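Putative fimbrium subunit Fim1C (Bacteroides uniformis, PDB 4K4K) is probably a component of the fimbrium tip, part of the filamentous surface appendages that mediate cell adhesion and biofilm formation. Local coordinates at residues 36-41 / 52-56. Residues are numbered along the deposited sequence; the frame is centred on the assembly and turned at random. Where two conformers were deposited one is given.
Sequences DAIGIY and GNRKY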
# COMPACT_ATOMS: atom_id res chain seq x y z
N ASP A 36 -1.86 14.49 -0.80
CA ASP A 36 -2.34 13.11 -0.58
C ASP A 36 -3.79 13.17 -0.11
O ASP A 36 -4.12 13.99 0.75
CB ASP A 36 -1.49 12.36 0.46
CG ASP A 36 -0.32 11.53 -0.08
OD1 ASP A 36 -0.20 11.40 -1.32
OD2 ASP A 36 0.45 10.99 0.75
N ALA A 37 -4.65 12.35 -0.72
CA ALA A 37 -6.09 12.40 -0.44
C ALA A 37 -6.63 11.05 0.04
O ALA A 37 -6.18 9.98 -0.41
CB ALA A 37 -6.84 12.87 -1.68
N ILE A 38 -7.56 11.12 1.00
CA ILE A 38 -8.23 9.94 1.55
C ILE A 38 -9.74 10.12 1.35
O ILE A 38 -10.21 11.25 1.18
CB ILE A 38 -7.88 9.70 3.05
CG1 ILE A 38 -8.35 10.88 3.94
CG2 ILE A 38 -6.35 9.49 3.19
CD1 ILE A 38 -8.27 10.63 5.45
N GLY A 39 -10.47 9.01 1.38
CA GLY A 39 -11.92 9.03 1.32
C GLY A 39 -12.43 8.65 2.70
O GLY A 39 -11.98 7.66 3.26
N ILE A 40 -13.32 9.45 3.28
CA ILE A 40 -13.88 9.18 4.62
C ILE A 40 -15.35 8.92 4.51
O ILE A 40 -16.06 9.61 3.73
CB ILE A 40 -13.61 10.37 5.60
CG1 ILE A 40 -12.09 10.74 5.65
CG2 ILE A 40 -14.16 10.07 7.03
CD1 ILE A 40 -11.69 11.89 6.65
N TYR A 41 -15.83 7.99 5.35
CA TYR A 41 -17.26 7.72 5.52
C TYR A 41 -17.62 7.89 6.97
O TYR A 41 -16.90 7.39 7.85
CB TYR A 41 -17.63 6.27 5.13
CG TYR A 41 -17.48 5.95 3.66
CD1 TYR A 41 -16.22 5.84 3.07
CD2 TYR A 41 -18.59 5.60 2.89
CE1 TYR A 41 -16.07 5.52 1.72
CE2 TYR A 41 -18.45 5.22 1.55
CZ TYR A 41 -17.19 5.18 0.97
OH TYR A 41 -17.07 4.82 -0.34
N GLY A 52 -21.18 9.29 0.98
CA GLY A 52 -19.99 8.57 1.45
C GLY A 52 -18.77 9.05 0.69
O GLY A 52 -18.87 9.93 -0.17
N ASN A 53 -17.60 8.43 0.97
CA ASN A 53 -16.39 8.70 0.20
C ASN A 53 -16.08 10.21 0.08
O ASN A 53 -15.85 10.74 -1.03
CB ASN A 53 -16.53 8.08 -1.22
CG ASN A 53 -15.23 8.08 -1.99
OD1 ASN A 53 -14.14 8.01 -1.41
ND2 ASN A 53 -15.31 8.18 -3.32
N ARG A 54 -16.10 10.90 1.23
CA ARG A 54 -15.84 12.33 1.31
C ARG A 54 -14.34 12.58 1.13
O ARG A 54 -13.54 11.99 1.83
CB ARG A 54 -16.33 12.87 2.67
CG ARG A 54 -17.82 12.63 2.94
CD ARG A 54 -18.71 13.69 2.32
NE ARG A 54 -20.11 13.52 2.68
CZ ARG A 54 -20.80 14.33 3.47
NH1 ARG A 54 -20.22 15.40 4.00
NH2 ARG A 54 -22.08 14.09 3.73
N LYS A 55 -13.97 13.46 0.19
CA LYS A 55 -12.56 13.73 -0.08
C LYS A 55 -11.92 14.63 0.96
O LYS A 55 -12.38 15.74 1.17
CB LYS A 55 -12.40 14.36 -1.48
CG LYS A 55 -10.94 14.53 -1.90
CD LYS A 55 -10.83 15.31 -3.21
CE LYS A 55 -9.43 15.28 -3.75
NZ LYS A 55 -9.36 15.97 -5.07
N TYR A 56 -10.85 14.14 1.59
CA TYR A 56 -10.05 14.88 2.57
C TYR A 56 -8.60 14.84 2.12
O TYR A 56 -8.13 13.78 1.67
CB TYR A 56 -10.20 14.26 3.97
CG TYR A 56 -11.40 14.77 4.73
CD1 TYR A 56 -12.70 14.46 4.31
CD2 TYR A 56 -11.25 15.49 5.90
CE1 TYR A 56 -13.81 14.95 5.00
CE2 TYR A 56 -12.35 15.96 6.62
CZ TYR A 56 -13.63 15.66 6.18
OH TYR A 56 -14.70 16.17 6.87
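Ile38 pairs with Tyr56, and Ile40 with Arg54, through two reciprocal sets of antiparallel backbone hydrogen bonds. In the first, Ile38 N reaches Tyr56 O at 2.8 Å and Tyr56 N returns to Ile38 O at 3.0 Å. The second joins Ile40 N to Arg54 O (2.9 Å) and Arg54 N to Ile40 O (2.8 Å). Between them, Gly39 and Lys55 form a non-hydrogen-bonded pair.

Apolar contact gathers on the face bearing Ile38, Ile40 and Tyr56. With CG1 anti to its carbonyl carbon (chi1 -53°) and the chain extended beyond it (chi2 -178°), Ile40 lays CD1 over the Tyr56 ring, 3.6 Å from the centroid, in a CH-pi contact, while Ile38 CG1 packs against Tyr56 CB. The hydroxyl of Tyr56 is held by Ile75 N.

Near the turn, the Tyr41 ring spreads over the backbone joining Gly52 to Asn53. Asn53 N lies 3.1 Å above the ring plane, over its centre, and Asn53 CB touches Tyr41 OH at 3.4 Å. Asn100 OD1 bonds that hydroxyl; Tyr89 OH bonds Asn53 OD1 and Arg93 O bonds Asn53 ND2, holding the side-chain amide at both ends.

Asn53, with positive phi (51°), and Arg54 together face Ile40, forming a G1 beta bulge in the antiparallel hairpin of strands 37-44 and 47-57 within this fimbrillin-like protein.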